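Local atomic coordinates of sensor protein kinase HptS (Staphylococcus aureus, PDB entry 6LKI), a protein that probably acts as the sensor histidine kinase of a two-component system, autophosphorylating on a histidine in response to an extracellular signal. Residues 4-9 against 154-159; 82-87 against 161-166; 112-117 against 132-137. All coordinates share one frame; numbering follows the deposited sequence.

Contact 1: residues 4-9 against 154-159; sequences QHVDES and ESVKLN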
loop_
_atom_site.group_PDB
_atom_site.type_symbol
_atom_site.label_atom_id
_atom_site.label_comp_id
_atom_site.label_asym_id
_atom_site.label_seq_id
_atom_site.Cartn_x
_atom_site.Cartn_y
_atom_site.Cartn_z
ATOM N N GLN B 4 -8.541 -39.349 -5.356
ATOM C CA GLN B 4 -9.936 -38.940 -5.470
ATOM C C GLN B 4 -10.219 -37.656 -4.708
ATOM O O GLN B 4 -11.259 -37.035 -4.937
ATOM C CB GLN B 4 -10.883 -40.035 -4.966
ATOM C CG GLN B 4 -10.798 -40.321 -3.478
ATOM C CD GLN B 4 -11.309 -41.705 -3.113
ATOM O OE1 GLN B 4 -11.673 -41.965 -1.965
ATOM N NE2 GLN B 4 -11.339 -42.601 -4.093
ATOM N N HIS B 5 -9.334 -37.251 -3.798
ATOM C CA HIS B 5 -9.495 -35.985 -3.100
ATOM C C HIS B 5 -8.795 -34.830 -3.801
ATOM O O HIS B 5 -9.209 -33.678 -3.630
ATOM C CB HIS B 5 -8.976 -36.099 -1.663
ATOM C CG HIS B 5 -9.797 -37.002 -0.798
ATOM N ND1 HIS B 5 -9.278 -37.667 0.292
ATOM C CD2 HIS B 5 -11.102 -37.360 -0.870
ATOM C CE1 HIS B 5 -10.229 -38.389 0.859
ATOM N NE2 HIS B 5 -11.345 -38.221 0.172
ATOM N N VAL B 6 -7.759 -35.110 -4.593
ATOM C CA VAL B 6 -7.046 -34.044 -5.287
ATOM C C VAL B 6 -7.825 -33.574 -6.510
ATOM O O VAL B 6 -7.877 -32.374 -6.802
ATOM C CB VAL B 6 -5.627 -34.514 -5.662
ATOM C CG1 VAL B 6 -4.872 -33.409 -6.359
ATOM C CG2 VAL B 6 -4.868 -34.947 -4.428
ATOM N N ASP B 7 -8.453 -34.501 -7.241
ATOM C CA ASP B 7 -9.158 -34.111 -8.459
ATOM C C ASP B 7 -10.489 -33.425 -8.158
ATOM O O ASP B 7 -10.924 -32.566 -8.934
ATOM C CB ASP B 7 -9.365 -35.328 -9.368
ATOM C CG ASP B 7 -10.192 -36.422 -8.716
ATOM O OD1 ASP B 7 -10.603 -36.260 -7.549
ATOM O OD2 ASP B 7 -10.434 -37.451 -9.382
ATOM N N GLU B 8 -11.147 -33.781 -7.051
ATOM C CA GLU B 8 -12.389 -33.103 -6.682
ATOM C C GLU B 8 -12.130 -31.665 -6.250
ATOM O O GLU B 8 -12.891 -30.757 -6.608
ATOM C CB GLU B 8 -13.109 -33.873 -5.574
ATOM C CG GLU B 8 -13.423 -35.319 -5.923
ATOM C CD GLU B 8 -14.260 -36.011 -4.863
ATOM O OE1 GLU B 8 -15.287 -36.633 -5.211
ATOM O OE2 GLU B 8 -13.893 -35.919 -3.674
ATOM N N SER B 9 -11.065 -31.438 -5.477
ATOM C CA SER B 9 -10.750 -30.084 -5.038
ATOM C C SER B 9 -10.295 -29.219 -6.207
ATOM O O SER B 9 -10.690 -28.051 -6.310
ATOM C CB SER B 9 -9.687 -30.119 -3.942
ATOM O OG SER B 9 -10.255 -30.456 -2.687
ATOM N N GLU B 154 0.078 -36.247 -3.756
ATOM C CA GLU B 154 -0.401 -36.229 -5.133
ATOM C C GLU B 154 -0.782 -34.798 -5.477
ATOM O O GLU B 154 -1.506 -34.151 -4.713
ATOM C CB GLU B 154 -1.597 -37.166 -5.323
ATOM C CG GLU B 154 -1.239 -38.505 -5.939
ATOM C CD GLU B 154 -2.436 -39.419 -6.090
ATOM O OE1 GLU B 154 -2.856 -40.021 -5.079
ATOM O OE2 GLU B 154 -2.954 -39.537 -7.221
ATOM N N SER B 155 -0.300 -34.309 -6.617
ATOM C CA SER B 155 -0.481 -32.920 -7.004
ATOM C C SER B 155 -1.156 -32.822 -8.365
ATOM O O SER B 155 -1.025 -33.711 -9.211
ATOM C CB SER B 155 0.861 -32.176 -7.047
ATOM O OG SER B 155 1.703 -32.705 -8.057
ATOM N N VAL B 156 -1.892 -31.725 -8.562
ATOM C CA VAL B 156 -2.469 -31.375 -9.853
ATOM C C VAL B 156 -2.233 -29.890 -10.089
ATOM O O VAL B 156 -1.937 -29.129 -9.167
ATOM C CB VAL B 156 -3.980 -31.686 -9.951
ATOM C CG1 VAL B 156 -4.231 -33.187 -9.917
ATOM C CG2 VAL B 156 -4.745 -30.962 -8.855
ATOM N N LYS B 157 -2.376 -29.481 -11.346
ATOM C CA LYS B 157 -2.186 -28.089 -11.729
ATOM C C LYS B 157 -3.521 -27.356 -11.669
ATOM O O LYS B 157 -4.512 -27.808 -12.251
ATOM C CB LYS B 157 -1.587 -27.994 -13.133
ATOM C CG LYS B 157 -1.036 -26.623 -13.494
ATOM C CD LYS B 157 -1.796 -26.022 -14.667
ATOM C CE LYS B 157 -1.413 -24.569 -14.899
ATOM N NZ LYS B 157 -2.573 -23.767 -15.383
ATOM N N LEU B 158 -3.545 -26.233 -10.958
ATOM C CA LEU B 158 -4.762 -25.439 -10.874
ATOM C C LEU B 158 -5.009 -24.707 -12.190
ATOM O O LEU B 158 -4.078 -24.319 -12.900
ATOM C CB LEU B 158 -4.678 -24.450 -9.713
ATOM C CG LEU B 158 -4.727 -25.090 -8.321
ATOM C CD1 LEU B 158 -4.821 -24.033 -7.229
ATOM C CD2 LEU B 158 -5.882 -26.078 -8.216
ATOM N N ASN B 159 -6.291 -24.515 -12.505
ATOM C CA ASN B 159 -6.670 -24.110 -13.855
ATOM C C ASN B 159 -6.414 -22.631 -14.116
ATOM O O ASN B 159 -6.093 -22.253 -15.249
ATOM C CB ASN B 159 -8.143 -24.439 -14.094
ATOM C CG ASN B 159 -8.597 -24.095 -15.498
ATOM O OD1 ASN B 159 -9.166 -23.029 -15.736
ATOM N ND2 ASN B 159 -8.353 -25.002 -16.436
#
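Val-6, on the inner side of helix 2-31, sets its two methyl groups against the carbonyl O and CB of Glu-154 and the methyls of Val-156. This is helix-on-sheet packing in the second of two small antiparallel sheets that share one long N-terminal helix, an arrangement consistent with the double Cache (tandem PAS-like) domain of extracellular sensors. Helix and strand run nearly alike, their axes 8.4 Å apart at an angle of 21°, with the CA atoms of Val-6 and Ser-155 nearest each other, 6.9 Å apart.

Each methyl of Val-6 has its own task. CG1 lies anti to the backbone N (chi1 -179°) and points along the strand to Val-156, reaching CG2 at 3.5 Å and CG1 of the same residue at 3.6 Å, so that it meets both branches. The shorter distance is tight for two methyl carbons. CG2, anti to the carbonyl carbon, turns the other way to Glu-154, where it touches the backbone O at 3.5 Å and CB at 4.1 Å. The two valine side chains pass alongside each other in opposite directions.

Ile-167 of the neighbouring strand also touches Val-6, which is buried. Glu-154 gives only its CB and carbonyl; its chain leaves at a chi1 of -100°, away from the staggered values, and carries OE2 to a weak hydrogen bond with His-3 ND1. Val-156 CG2, set between its own backbone N and carbonyl carbon, also comes to 4.0 Å from Val-6 O.

Contact 2: residues 82-87 against 161-166; sequences NMYLFS and ADHRLI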
loop_
_atom_site.group_PDB
_atom_site.type_symbol
_atom_site.label_atom_id
_atom_site.label_comp_id
_atom_site.label_asym_id
_atom_site.label_seq_id
_atom_site.Cartn_x
_atom_site.Cartn_y
_atom_site.Cartn_z
ATOM N N ASN B 82 -2.471 -15.309 5.594
ATOM C CA ASN B 82 -2.627 -16.737 5.824
ATOM C C ASN B 82 -3.702 -17.357 4.943
ATOM O O ASN B 82 -4.081 -18.512 5.165
ATOM C CB ASN B 82 -2.943 -17.004 7.297
ATOM C CG ASN B 82 -1.836 -16.541 8.222
ATOM O OD1 ASN B 82 -0.690 -16.376 7.803
ATOM N ND2 ASN B 82 -2.173 -16.328 9.489
ATOM N N MET B 83 -4.205 -16.617 3.959
ATOM C CA MET B 83 -5.195 -17.110 3.016
ATOM C C MET B 83 -4.586 -17.201 1.623
ATOM O O MET B 83 -3.479 -16.720 1.364
ATOM C CB MET B 83 -6.430 -16.202 2.991
ATOM C CG MET B 83 -7.102 -16.011 4.337
ATOM S SD MET B 83 -8.471 -14.846 4.229
ATOM C CE MET B 83 -8.946 -14.721 5.951
ATOM N N TYR B 84 -5.334 -17.825 0.721
ATOM C CA TYR B 84 -4.926 -17.986 -0.667
ATOM C C TYR B 84 -5.564 -16.883 -1.501
ATOM O O TYR B 84 -6.794 -16.816 -1.608
ATOM C CB TYR B 84 -5.329 -19.361 -1.196
ATOM C CG TYR B 84 -5.078 -19.555 -2.673
ATOM C CD1 TYR B 84 -3.795 -19.466 -3.197
ATOM C CD2 TYR B 84 -6.122 -19.835 -3.545
ATOM C CE1 TYR B 84 -3.559 -19.645 -4.548
ATOM C CE2 TYR B 84 -5.897 -20.016 -4.898
ATOM C CZ TYR B 84 -4.613 -19.921 -5.392
ATOM O OH TYR B 84 -4.381 -20.100 -6.736
ATOM N N LEU B 85 -4.734 -16.017 -2.080
ATOM C CA LEU B 85 -5.229 -14.994 -2.993
ATOM C C LEU B 85 -5.724 -15.672 -4.263
ATOM O O LEU B 85 -4.930 -16.212 -5.041
ATOM C CB LEU B 85 -4.138 -13.974 -3.302
ATOM C CG LEU B 85 -4.540 -12.864 -4.275
ATOM C CD1 LEU B 85 -5.794 -12.154 -3.786
ATOM C CD2 LEU B 85 -3.402 -11.874 -4.469
ATOM N N PHE B 86 -6.976 -15.399 -4.451
ATOM C CA PHE B 86 -7.562 -16.312 -5.426
ATOM C C PHE B 86 -8.094 -15.606 -6.666
ATOM O O PHE B 86 -7.901 -16.100 -7.780
ATOM C CB PHE B 86 -8.684 -17.124 -4.768
ATOM C CG PHE B 86 -9.404 -18.050 -5.714
ATOM C CD1 PHE B 86 -8.857 -19.272 -6.063
ATOM C CD2 PHE B 86 -10.636 -17.702 -6.242
ATOM C CE1 PHE B 86 -9.513 -20.124 -6.929
ATOM C CE2 PHE B 86 -11.300 -18.555 -7.108
ATOM C CZ PHE B 86 -10.736 -19.767 -7.451
ATOM N N SER B 87 -8.356 -14.332 -6.673
ATOM C CA SER B 87 -8.632 -13.515 -7.845
ATOM C C SER B 87 -8.406 -12.046 -7.516
ATOM O O SER B 87 -8.573 -11.614 -6.372
ATOM C CB SER B 87 -10.062 -13.727 -8.355
ATOM O OG SER B 87 -11.014 -13.242 -7.427
ATOM N N ALA B 161 -4.193 -20.352 -12.720
ATOM C CA ALA B 161 -2.859 -19.775 -12.645
ATOM C C ALA B 161 -1.841 -20.903 -12.571
ATOM O O ALA B 161 -2.193 -22.079 -12.462
ATOM C CB ALA B 161 -2.726 -18.827 -11.449
ATOM N N ASP B 162 -0.564 -20.524 -12.631
ATOM C CA ASP B 162 0.537 -21.485 -12.583
ATOM C C ASP B 162 0.759 -21.977 -11.149
ATOM O O ASP B 162 1.833 -21.839 -10.564
ATOM C CB ASP B 162 1.803 -20.864 -13.160
ATOM C CG ASP B 162 1.656 -20.495 -14.624
ATOM O OD1 ASP B 162 1.321 -21.387 -15.430
ATOM O OD2 ASP B 162 1.880 -19.314 -14.969
ATOM N N HIS B 163 -0.292 -22.569 -10.587
ATOM C CA HIS B 163 -0.279 -23.065 -9.220
ATOM C C HIS B 163 -0.570 -24.559 -9.204
ATOM O O HIS B 163 -1.220 -25.091 -10.109
ATOM C CB HIS B 163 -1.306 -22.328 -8.349
ATOM C CG HIS B 163 -1.061 -20.855 -8.241
ATOM N ND1 HIS B 163 -2.028 -19.969 -7.815
ATOM C CD2 HIS B 163 0.039 -20.113 -8.507
ATOM C CE1 HIS B 163 -1.532 -18.744 -7.822
ATOM N NE2 HIS B 163 -0.281 -18.804 -8.239
ATOM N N ARG B 164 -0.085 -25.230 -8.163
ATOM C CA ARG B 164 -0.282 -26.661 -7.982
ATOM C C ARG B 164 -0.905 -26.918 -6.618
ATOM O O ARG B 164 -0.435 -26.390 -5.605
ATOM C CB ARG B 164 1.039 -27.424 -8.104
ATOM C CG ARG B 164 1.606 -27.473 -9.511
ATOM C CD ARG B 164 3.070 -27.876 -9.496
ATOM N NE ARG B 164 3.915 -26.827 -8.935
ATOM C CZ ARG B 164 4.969 -27.054 -8.158
ATOM N NH1 ARG B 164 5.309 -28.297 -7.847
ATOM N NH2 ARG B 164 5.683 -26.039 -7.692
ATOM N N LEU B 165 -1.957 -27.731 -6.594
ATOM C CA LEU B 165 -2.592 -28.158 -5.354
ATOM C C LEU B 165 -2.023 -29.514 -4.958
ATOM O O LEU B 165 -2.109 -30.474 -5.729
ATOM C CB LEU B 165 -4.109 -28.237 -5.511
ATOM C CG LEU B 165 -4.837 -29.009 -4.406
ATOM C CD1 LEU B 165 -4.744 -28.275 -3.073
ATOM C CD2 LEU B 165 -6.285 -29.264 -4.788
ATOM N N ILE B 166 -1.448 -29.591 -3.761
ATOM C CA ILE B 166 -0.799 -30.804 -3.277
ATOM C C ILE B 166 -1.506 -31.268 -2.012
ATOM O O ILE B 166 -1.578 -30.527 -1.024
ATOM C CB ILE B 166 0.697 -30.583 -3.009
ATOM C CG1 ILE B 166 1.339 -29.787 -4.148
ATOM C CG2 ILE B 166 1.405 -31.915 -2.804
ATOM C CD1 ILE B 166 2.568 -29.028 -3.729
#
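Tyr-84 and His-163 meet rim to rim, neither ring lying over the face of the other. Their planes are turned 72° apart and their centroids stand 5.6 Å from each other, yet a short hydrogen bond joins the two edges: Tyr-84 OH and His-163 ND1 are 2.6 Å apart. Either atom could supply the proton. The nitrogen lies near the plane of the phenol ring and the hydroxyl near that of the imidazole, and the angle CZ-OH-ND1 of about 124° is that expected of a phenol oxygen. Around the bond, His-163 CE1 comes to 3.3 Å from Tyr-84 OH, while the tyrosine edge atom CE1 sits 3.6 Å from His-163 ND1.

The tyrosine reaches over to meet the histidine at a slant: CG anti to the backbone N (chi1 174°) carries the ring toward strand 163-169, with Met-104 of its own sheet still touching it. That sheet and the one holding His-163 are separate four-stranded antiparallel units, the two PAS-like halves of what is probably a double Cache sensor domain. Tyr-84 begins an edge strand, 84-92, of the first, whereas strand 163-169 is an inner strand of the second; the bond therefore bridges the two halves. Ile-123 of the second sheet also touches the buried Tyr-84 ring.

One face of the imidazole is also covered: Ala-161 CB stands over its centre, 3.8 Å above the plane. Asp-162, between these two residues, is the centre of an inverse gamma turn. Asp-125 touches the His-163 side chain as well, whose CG lies anti to the carbonyl carbon and beside the backbone N, leaving ND1 turned to the tyrosine hydroxyl.

Contact 3: residues 112-117 against 132-137; sequences EIKKDN and YANDDR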
loop_
_atom_site.group_PDB
_atom_site.type_symbol
_atom_site.label_atom_id
_atom_site.label_comp_id
_atom_site.label_asym_id
_atom_site.label_seq_id
_atom_site.Cartn_x
_atom_site.Cartn_y
_atom_site.Cartn_z
ATOM N N GLU B 112 -12.593 -31.208 5.613
ATOM C CA GLU B 112 -13.110 -32.525 5.970
ATOM C C GLU B 112 -12.029 -33.594 5.857
ATOM O O GLU B 112 -11.848 -34.401 6.776
ATOM C CB GLU B 112 -14.308 -32.877 5.086
ATOM C CG GLU B 112 -14.552 -34.370 4.934
ATOM C CD GLU B 112 -15.504 -34.695 3.800
ATOM O OE1 GLU B 112 -16.721 -34.807 4.058
ATOM O OE2 GLU B 112 -15.035 -34.840 2.651
ATOM N N ILE B 113 -11.302 -33.615 4.737
ATOM C CA ILE B 113 -10.257 -34.617 4.557
ATOM C C ILE B 113 -9.128 -34.408 5.558
ATOM O O ILE B 113 -8.412 -35.356 5.905
ATOM C CB ILE B 113 -9.738 -34.603 3.106
ATOM C CG1 ILE B 113 -9.048 -33.274 2.790
ATOM C CG2 ILE B 113 -10.877 -34.860 2.132
ATOM C CD1 ILE B 113 -8.363 -33.249 1.441
ATOM N N LYS B 114 -8.947 -33.176 6.041
ATOM C CA LYS B 114 -7.959 -32.933 7.088
ATOM C C LYS B 114 -8.431 -33.494 8.423
ATOM O O LYS B 114 -7.633 -34.043 9.192
ATOM C CB LYS B 114 -7.673 -31.436 7.199
ATOM C CG LYS B 114 -6.923 -31.029 8.458
ATOM C CD LYS B 114 -6.787 -29.517 8.551
ATOM C CE LYS B 114 -6.238 -29.093 9.903
ATOM N NZ LYS B 114 -6.079 -27.615 9.995
ATOM N N LYS B 115 -9.728 -33.378 8.711
ATOM C CA LYS B 115 -10.268 -33.897 9.962
ATOM C C LYS B 115 -10.448 -35.409 9.907
ATOM O O LYS B 115 -9.975 -36.132 10.790
ATOM C CB LYS B 115 -11.598 -33.211 10.283
ATOM C CG LYS B 115 -12.433 -33.944 11.320
ATOM C CD LYS B 115 -13.603 -33.099 11.795
ATOM C CE LYS B 115 -14.134 -33.604 13.127
ATOM N NZ LYS B 115 -15.552 -34.045 13.034
ATOM N N ASP B 116 -11.129 -35.906 8.870
ATOM C CA ASP B 116 -11.471 -37.323 8.816
ATOM C C ASP B 116 -10.285 -38.185 8.396
ATOM O O ASP B 116 -10.029 -39.228 9.007
ATOM C CB ASP B 116 -12.646 -37.543 7.861
ATOM C CG ASP B 116 -13.951 -37.003 8.409
ATOM O OD1 ASP B 116 -14.008 -36.692 9.617
ATOM O OD2 ASP B 116 -14.922 -36.889 7.630
ATOM N N ASN B 117 -9.554 -37.772 7.361
ATOM C CA ASN B 117 -8.513 -38.600 6.769
ATOM C C ASN B 117 -7.102 -38.121 7.079
ATOM O O ASN B 117 -6.140 -38.752 6.627
ATOM C CB ASN B 117 -8.706 -38.674 5.249
ATOM C CG ASN B 117 -10.039 -39.281 4.860
ATOM O OD1 ASN B 117 -10.640 -38.900 3.855
ATOM N ND2 ASN B 117 -10.511 -40.233 5.657
ATOM N N TYR B 132 -0.760 -21.547 0.189
ATOM C CA TYR B 132 -1.823 -21.953 1.096
ATOM C C TYR B 132 -1.383 -23.208 1.832
ATOM O O TYR B 132 -0.643 -24.032 1.290
ATOM C CB TYR B 132 -3.145 -22.206 0.361
ATOM C CG TYR B 132 -4.259 -22.662 1.279
ATOM C CD1 TYR B 132 -4.987 -21.745 2.027
ATOM C CD2 TYR B 132 -4.575 -24.010 1.405
ATOM C CE1 TYR B 132 -6.001 -22.158 2.872
ATOM C CE2 TYR B 132 -5.586 -24.430 2.248
ATOM C CZ TYR B 132 -6.296 -23.500 2.979
ATOM O OH TYR B 132 -7.305 -23.914 3.818
ATOM N N ALA B 133 -1.852 -23.341 3.072
ATOM C CA ALA B 133 -1.544 -24.507 3.890
ATOM C C ALA B 133 -2.512 -24.558 5.060
ATOM O O ALA B 133 -2.637 -23.580 5.801
ATOM C CB ALA B 133 -0.099 -24.463 4.397
ATOM N N ASN B 134 -3.200 -25.689 5.217
ATOM C CA ASN B 134 -4.004 -25.953 6.401
ATOM C C ASN B 134 -3.246 -26.789 7.426
ATOM O O ASN B 134 -3.860 -27.388 8.314
ATOM C CB ASN B 134 -5.321 -26.632 6.018
ATOM C CG ASN B 134 -5.120 -27.899 5.206
ATOM O OD1 ASN B 134 -3.997 -28.369 5.025
ATOM N ND2 ASN B 134 -6.216 -28.460 4.711
ATOM N N ASP B 135 -1.920 -26.838 7.311
ATOM C CA ASP B 135 -1.049 -27.570 8.218
ATOM C C ASP B 135 -0.042 -26.591 8.802
ATOM O O ASP B 135 0.592 -25.831 8.062
ATOM C CB ASP B 135 -0.341 -28.713 7.480
ATOM C CG ASP B 135 0.573 -29.534 8.379
ATOM O OD1 ASP B 135 0.694 -29.229 9.583
ATOM O OD2 ASP B 135 1.179 -30.499 7.866
ATOM N N ASP B 136 0.104 -26.610 10.128
ATOM C CA ASP B 136 1.015 -25.685 10.789
ATOM C C ASP B 136 2.476 -26.077 10.615
ATOM O O ASP B 136 3.356 -25.237 10.834
ATOM C CB ASP B 136 0.675 -25.580 12.276
ATOM C CG ASP B 136 -0.536 -24.700 12.534
ATOM O OD1 ASP B 136 -0.675 -23.661 11.853
ATOM O OD2 ASP B 136 -1.350 -25.049 13.412
ATOM N N ARG B 137 2.752 -27.326 10.223
ATOM C CA ARG B 137 4.120 -27.721 9.904
ATOM C C ARG B 137 4.729 -26.817 8.843
ATOM O O ARG B 137 5.946 -26.600 8.831
ATOM C CB ARG B 137 4.154 -29.170 9.419
ATOM C CG ARG B 137 3.821 -30.212 10.468
ATOM C CD ARG B 137 4.183 -31.599 9.957
ATOM N NE ARG B 137 3.074 -32.224 9.242
ATOM C CZ ARG B 137 2.565 -33.414 9.545
ATOM N NH1 ARG B 137 3.070 -34.117 10.549
ATOM N NH2 ARG B 137 1.555 -33.904 8.841
#
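Lys-114 and Asn-134 are the nearest points of the two backbones, their CA atoms 8.1 Å apart. Lys-114 sits late in helix 108-116, and Asn-134 is the first residue after strand 130-133, where the chain leaves the sheet for a loop. Both CB atoms point into the gap, and the lysine spans it with a fully extended chain.

With CG anti to the backbone N (chi1 166°) and every later torsion also near 180°, the lysine carries NZ to the backbone O of Asn-134, 2.8 Å away. The donor lies in the carbonyl plane, at a C=O...N angle of 150°. On the way, the methylene CD of Lys-114 passes Asn-134 ND2 at 4.0 Å, the two side chains running in opposite directions. The amide keeps its other end for the sheet: Asn-134 OD1 accepts from the backbone N of Ala-121.

The bond thus ties the helix between the two sheets of what is probably a tandem PAS-like domain to the end of the hairpin 120-125/130-133 that opens the second sheet. Phe-120 touches both Lys-114 and Asn-134. Just beyond, Asp-135 forms an Asx turn: its OD1 takes Arg-137 N at 2.9 Å from well above the carboxylate plane, while OD2 uses its syn lone pair for a salt bridge to Arg-137 NE at 2.9 Å and also meets Tyr-168 OH.

Contact 1 and contact 2 lie about 12 Å apart and contact 3 about 15 Å from each, measured between centres. All three reach the sheet of strands 120-125, 130-133, 152-157 and 163-169: contact 1 brings helix 2-31 to it, contact 2 the first sheet, contact 3 the linking helix 108-116. Along the chain the segments come as 4-9, 82-87, 112-117, 132-137, 154-159 and 161-166, so contacts 1 and 2 interleave while contact 3 falls within both spans. Val-156 and Leu-165 pair between neighbouring strands, and Tyr-84 touches Tyr-132. The second half is thereby joined to the rest of the domain on several sides.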